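Local coordinates for protein lectin (Lotus tetragonolobus, PDB 2EIG) that probably binds L-fucosyl sugars as a seed lectin of the legume family and carries bound calcium and manganese ions, at residues 85-90 and 199-204; 36-41 and 207-212. All blocks are in the same frame, centred on the assembly; numbering follows the deposited sequence.

Contact 1. Residues 85-90 and 199-204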
loop_
_atom_site.group_PDB
_atom_site.type_symbol
_atom_site.label_atom_id
_atom_site.label_comp_id
_atom_site.label_asym_id
_atom_site.label_seq_id
_atom_site.Cartn_x
_atom_site.Cartn_y
_atom_site.Cartn_z
ATOM N N PHE A 85 -2.559 18.584 -9.371
ATOM C CA PHE A 85 -1.624 17.793 -10.143
ATOM C C PHE A 85 -0.141 18.196 -10.010
ATOM O O PHE A 85 0.207 19.369 -9.752
ATOM C CB PHE A 85 -2.035 17.657 -11.639
ATOM C CG PHE A 85 -1.679 18.848 -12.542
ATOM C CD1 PHE A 85 -0.814 18.675 -13.596
ATOM C CD2 PHE A 85 -2.307 20.097 -12.402
ATOM C CE1 PHE A 85 -0.514 19.721 -14.504
ATOM C CE2 PHE A 85 -1.990 21.179 -13.289
ATOM C CZ PHE A 85 -1.118 20.981 -14.349
ATOM N N LEU A 86 0.689 17.165 -10.118
ATOM C CA LEU A 86 2.110 17.241 -10.351
ATOM C C LEU A 86 2.382 16.856 -11.787
ATOM O O LEU A 86 1.832 15.835 -12.318
ATOM C CB LEU A 86 2.860 16.236 -9.471
ATOM C CG LEU A 86 3.030 16.599 -7.994
ATOM C CD1 LEU A 86 1.674 16.693 -7.326
ATOM C CD2 LEU A 86 3.845 15.486 -7.319
ATOM N N ALA A 87 3.230 17.647 -12.413
ATOM C CA ALA A 87 3.648 17.417 -13.801
ATOM C C ALA A 87 5.103 17.898 -13.974
ATOM O O ALA A 87 5.541 18.789 -13.233
ATOM C CB ALA A 87 2.743 18.109 -14.741
ATOM N N PRO A 88 5.826 17.330 -14.965
ATOM C CA PRO A 88 7.170 17.731 -15.239
ATOM C C PRO A 88 7.251 19.226 -15.284
ATOM O O PRO A 88 6.460 19.899 -15.955
ATOM C CB PRO A 88 7.425 17.138 -16.648
ATOM C CG PRO A 88 6.707 15.850 -16.561
ATOM C CD PRO A 88 5.389 16.305 -15.938
ATOM N N TRP A 89 8.189 19.771 -14.540
ATOM C CA TRP A 89 8.405 21.213 -14.645
ATOM C C TRP A 89 8.697 21.611 -16.123
ATOM O O TRP A 89 9.410 20.912 -16.840
ATOM C CB TRP A 89 9.459 21.705 -13.661
ATOM C CG TRP A 89 9.587 23.182 -13.744
ATOM C CD1 TRP A 89 10.518 23.885 -14.463
ATOM C CD2 TRP A 89 8.715 24.155 -13.140
ATOM N NE1 TRP A 89 10.298 25.236 -14.316
ATOM C CE2 TRP A 89 9.202 25.432 -13.507
ATOM C CE3 TRP A 89 7.558 24.071 -12.334
ATOM C CZ2 TRP A 89 8.578 26.625 -13.069
ATOM C CZ3 TRP A 89 6.966 25.246 -11.894
ATOM C CH2 TRP A 89 7.490 26.501 -12.237
ATOM N N GLY A 90 8.103 22.712 -16.566
ATOM C CA GLY A 90 8.108 23.066 -17.966
ATOM C C GLY A 90 6.865 22.557 -18.702
ATOM O O GLY A 90 6.759 22.807 -19.896
ATOM N N LYS A 199 11.922 17.557 -10.775
ATOM C CA LYS A 199 11.364 18.881 -10.496
ATOM C C LYS A 199 10.002 18.845 -11.143
ATOM O O LYS A 199 9.863 18.349 -12.237
ATOM C CB LYS A 199 12.190 20.043 -11.106
ATOM C CG LYS A 199 13.559 20.268 -10.450
ATOM C CD LYS A 199 14.283 21.396 -11.172
ATOM C CE LYS A 199 15.797 21.353 -10.866
ATOM N NZ LYS A 199 16.073 20.972 -9.431
ATOM N N VAL A 200 8.987 19.284 -10.419
ATOM C CA VAL A 200 7.640 19.301 -10.963
ATOM C C VAL A 200 6.962 20.634 -10.671
ATOM O O VAL A 200 7.414 21.407 -9.840
ATOM C CB VAL A 200 6.784 18.100 -10.429
ATOM C CG1 VAL A 200 7.387 16.757 -10.858
ATOM C CG2 VAL A 200 6.639 18.139 -8.905
ATOM N N SER A 201 5.883 20.911 -11.392
ATOM C CA SER A 201 4.978 21.921 -10.942
ATOM C C SER A 201 4.035 21.208 -10.019
ATOM O O SER A 201 3.828 19.976 -10.109
ATOM C CB SER A 201 4.243 22.550 -12.117
ATOM O OG SER A 201 3.525 21.543 -12.835
ATOM N N VAL A 202 3.546 21.983 -9.056
ATOM C CA VAL A 202 2.334 21.629 -8.307
ATOM C C VAL A 202 1.368 22.721 -8.624
ATOM O O VAL A 202 1.764 23.910 -8.828
ATOM C CB VAL A 202 2.568 21.482 -6.768
ATOM C CG1 VAL A 202 3.537 20.349 -6.551
ATOM C CG2 VAL A 202 3.136 22.818 -6.136
ATOM N N GLY A 203 0.105 22.329 -8.676
ATOM C CA GLY A 203 -0.949 23.251 -8.947
ATOM C C GLY A 203 -2.216 22.591 -9.429
ATOM O O GLY A 203 -2.524 21.436 -9.133
ATOM N N PHE A 204 -2.990 23.375 -10.155
ATOM C CA PHE A 204 -4.341 22.976 -10.496
ATOM C C PHE A 204 -4.559 23.121 -11.968
ATOM O O PHE A 204 -3.980 23.990 -12.607
ATOM C CB PHE A 204 -5.364 23.854 -9.765
ATOM C CG PHE A 204 -5.205 23.843 -8.286
ATOM C CD1 PHE A 204 -4.450 24.846 -7.651
ATOM C CD2 PHE A 204 -5.813 22.836 -7.504
ATOM C CE1 PHE A 204 -4.306 24.835 -6.268
ATOM C CE2 PHE A 204 -5.660 22.835 -6.098
ATOM C CZ PHE A 204 -4.902 23.853 -5.495
HETATM O O HOH W 1 1.203 20.988 -11.665
#
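L86 lies against V200 and V202 on one face of an antiparallel strand pair, while F85, A87 and S201 point to the other. Its CG, anti to the carbonyl carbon (chi1 -77°), sits 4.0 Å from V200 CG2 and equally far from V202 CG1; the V202 side chain runs beside it in the same direction, whereas V200 crosses it at a slant. This face is closely packed: V202 continues onto W221 and F223 of strand 214-226, and L86 onto L196.

The backbones are held by unequal bonds. S201 N donates to A87 O at 2.8 Å, nearly in line with the carbonyl, and F85 N donates to G203 O at 2.9 Å; the return bonds, G203 N to F85 O and A87 N to S201 O, are weak. Around the non-hydrogen-bonded L86-V202 pair, L86 CA makes a CH···O contact with S201 O and V202 CA one with F85 O. On the other face a water donates to F85 O and lies over the centre of the F85 ring. The rim of that ring reaches past G203, which is paired with F85 and has no side chain, and CE2 ends 3.5 Å from F204 C, near the ring plane.

Toward W89 and K199 the pairing opens to solvent. W89 N still hydrogen-bonds to K199 O at 3.2 Å, from above the carbonyl plane, but the K199 amine leads away from the contact. W89 CG is anti to the backbone N (chi1 -177°), and the CE3 edge of the indole lies 3.6 Å from S201 CA; the side chain also touches P48. The L86/V202 face of the seven-stranded sheet packs on strand 214-226 of the second sheet, as in the legume lectin jelly-roll sandwich.

Contact 2. Residues 36-41 and 207-212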
loop_
_atom_site.group_PDB
_atom_site.type_symbol
_atom_site.label_atom_id
_atom_site.label_comp_id
_atom_site.label_asym_id
_atom_site.label_seq_id
_atom_site.Cartn_x
_atom_site.Cartn_y
_atom_site.Cartn_z
ATOM N N VAL A 36 -17.994 32.005 -21.227
ATOM C CA VAL A 36 -17.184 31.997 -22.405
ATOM C C VAL A 36 -17.418 30.782 -23.325
ATOM O O VAL A 36 -17.410 30.914 -24.540
ATOM C CB VAL A 36 -15.714 32.181 -21.952
ATOM C CG1 VAL A 36 -14.754 31.153 -22.515
ATOM C CG2 VAL A 36 -15.286 33.637 -22.224
ATOM N N ASN A 37 -17.670 29.638 -22.709
ATOM C CA ASN A 37 -17.695 28.321 -23.366
ATOM C C ASN A 37 -16.537 27.409 -22.869
ATOM O O ASN A 37 -16.373 27.307 -21.657
ATOM C CB ASN A 37 -18.053 28.389 -24.897
ATOM C CG ASN A 37 -16.901 28.028 -25.863
ATOM O OD1 ASN A 37 -17.012 27.066 -26.654
ATOM N ND2 ASN A 37 -15.837 28.864 -25.875
ATOM N N ARG A 38 -15.785 26.744 -23.746
ATOM C CA ARG A 38 -14.733 25.836 -23.331
ATOM C C ARG A 38 -13.609 26.622 -22.698
ATOM O O ARG A 38 -13.084 27.603 -23.261
ATOM C CB ARG A 38 -14.154 25.074 -24.526
ATOM C CG ARG A 38 -15.196 24.228 -25.264
ATOM C CD ARG A 38 -14.620 23.633 -26.502
ATOM N NE ARG A 38 -15.606 22.765 -27.146
ATOM C CZ ARG A 38 -15.449 22.187 -28.336
ATOM N NH1 ARG A 38 -14.334 22.381 -29.034
ATOM N NH2 ARG A 38 -16.411 21.386 -28.828
ATOM N N THR A 39 -13.216 26.206 -21.514
ATOM C CA THR A 39 -12.047 26.818 -20.944
ATOM C C THR A 39 -11.080 25.742 -20.511
ATOM O O THR A 39 -11.459 24.637 -20.232
ATOM C CB THR A 39 -12.376 27.746 -19.734
ATOM O OG1 THR A 39 -12.973 26.951 -18.698
ATOM C CG2 THR A 39 -13.301 28.900 -20.166
ATOM N N THR A 40 -9.819 26.118 -20.484
ATOM C CA THR A 40 -8.802 25.368 -19.794
ATOM C C THR A 40 -8.033 26.376 -19.000
ATOM O O THR A 40 -7.684 27.417 -19.531
ATOM C CB THR A 40 -7.843 24.681 -20.765
ATOM O OG1 THR A 40 -8.625 23.879 -21.654
ATOM C CG2 THR A 40 -6.807 23.818 -19.998
ATOM N N SER A 41 -7.743 26.020 -17.752
ATOM C CA SER A 41 -7.035 26.849 -16.801
ATOM C C SER A 41 -6.032 26.011 -16.044
ATOM O O SER A 41 -6.386 24.946 -15.515
ATOM C CB SER A 41 -8.043 27.342 -15.734
ATOM O OG SER A 41 -9.069 28.095 -16.356
ATOM N N THR A 207 -11.119 22.490 -16.488
ATOM C CA THR A 207 -11.666 22.706 -17.799
ATOM C C THR A 207 -13.183 22.767 -17.686
ATOM O O THR A 207 -13.774 22.280 -16.741
ATOM C CB THR A 207 -11.378 21.530 -18.795
ATOM O OG1 THR A 207 -11.742 20.300 -18.147
ATOM C CG2 THR A 207 -9.929 21.516 -19.223
ATOM N N THR A 208 -13.779 23.383 -18.691
ATOM C CA THR A 208 -15.224 23.426 -18.853
ATOM C C THR A 208 -15.402 23.196 -20.356
ATOM O O THR A 208 -14.464 23.253 -21.138
ATOM C CB THR A 208 -15.812 24.781 -18.450
ATOM O OG1 THR A 208 -15.194 25.801 -19.239
ATOM C CG2 THR A 208 -15.590 25.081 -16.933
ATOM N N TRP A 209 -16.623 22.920 -20.736
ATOM C CA TRP A 209 -16.886 22.474 -22.077
ATOM C C TRP A 209 -17.929 23.449 -22.680
ATOM O O TRP A 209 -17.951 24.648 -22.350
ATOM C CB TRP A 209 -17.345 21.004 -22.037
ATOM C CG TRP A 209 -17.400 20.328 -23.345
ATOM C CD1 TRP A 209 -18.495 19.745 -23.918
ATOM C CD2 TRP A 209 -16.326 20.173 -24.279
ATOM N NE1 TRP A 209 -18.177 19.255 -25.146
ATOM C CE2 TRP A 209 -16.849 19.494 -25.398
ATOM C CE3 TRP A 209 -14.964 20.523 -24.268
ATOM C CZ2 TRP A 209 -16.051 19.122 -26.504
ATOM C CZ3 TRP A 209 -14.181 20.215 -25.395
ATOM C CH2 TRP A 209 -14.728 19.505 -26.488
ATOM N N ASN A 210 -18.767 22.941 -23.570
ATOM C CA ASN A 210 -19.803 23.746 -24.167
ATOM C C ASN A 210 -20.752 22.735 -24.772
ATOM O O ASN A 210 -20.349 22.014 -25.679
ATOM C CB ASN A 210 -19.214 24.679 -25.239
ATOM C CG ASN A 210 -20.217 25.705 -25.751
ATOM O OD1 ASN A 210 -19.829 26.715 -26.359
ATOM N ND2 ASN A 210 -21.505 25.468 -25.501
ATOM N N PRO A 211 -22.005 22.670 -24.272
ATOM C CA PRO A 211 -22.620 23.523 -23.205
ATOM C C PRO A 211 -22.175 23.327 -21.752
ATOM O O PRO A 211 -22.436 24.190 -20.934
ATOM C CB PRO A 211 -24.095 23.132 -23.272
ATOM C CG PRO A 211 -24.077 21.686 -23.802
ATOM C CD PRO A 211 -22.978 21.708 -24.827
ATOM N N GLU A 212 -21.580 22.179 -21.416
ATOM C CA GLU A 212 -21.411 21.774 -20.026
ATOM C C GLU A 212 -20.318 22.653 -19.405
ATOM O O GLU A 212 -19.316 22.910 -20.021
ATOM C CB GLU A 212 -20.987 20.297 -19.936
ATOM C CG GLU A 212 -22.043 19.202 -20.208
ATOM C CD GLU A 212 -22.116 18.807 -21.631
ATOM O OE1 GLU A 212 -21.621 19.547 -22.500
ATOM O OE2 GLU A 212 -22.673 17.726 -21.889
HETATM O O HOH W 2 -18.945 21.960 -28.132
HETATM O O HOH W 3 -12.005 22.564 -22.109
#
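At one end of the seven-stranded antiparallel sheet, T39 and T208 form the last hydrogen-bonded pair, where loop 36-38 enters strand 39-50 and strand 199-208 runs out into a loop. T208 N donates to T39 O at 3.1 Å; in return T39 N reaches T208 O from well above that carbonyl plane. A water donates to both of these oxygens. The two hydroxyls meet on the same face, T39 OG1 and T208 OG1 hydrogen-bonded at 2.6 Å. On the other face T207 CG2 lies 3.6 Å from T40 OG1, while T207 OG1 hydrogen-bonds to G99 O.

Strand 199-208, an inner strand of this legume lectin sheet, here gives way to a loop with a cis peptide before P211, and W209 N hydrogen-bonds to E212 O across it. Beyond the strand pair R38 stretches out from CG to NE (chi2 174°, chi3 177°) alongside W209, and its guanidinium lies flat on the indole, planes 12° apart. This cation-pi stack puts CZ 3.8 Å from the centroid of the six-membered ring, with CD over the same ring as a CH-pi contact. A second water accepts from R38 NH2 at 2.7 Å and donates to N210 O.

Overall arrangement
Both contacts use strand 199-208, contact 1 its first part and contact 2 its last residues, and their centres lie about 22 Å apart. In the seven-stranded antiparallel sheet this strand sits between 81-88, its partner in contact 1, and 39-50, its partner in contact 2. Along the chain the order is 36-41, 85-90, 199-204, 207-212, so contact 1 falls within the span that contact 2 joins. A late strand is thus inserted between two earlier ones, bringing distant parts of the legume lectin domain together. Contact 1 is largely buried, whereas contact 2 lies farther from the chain centre, with the side chain of T207 about 8 Å from the bound calcium ion.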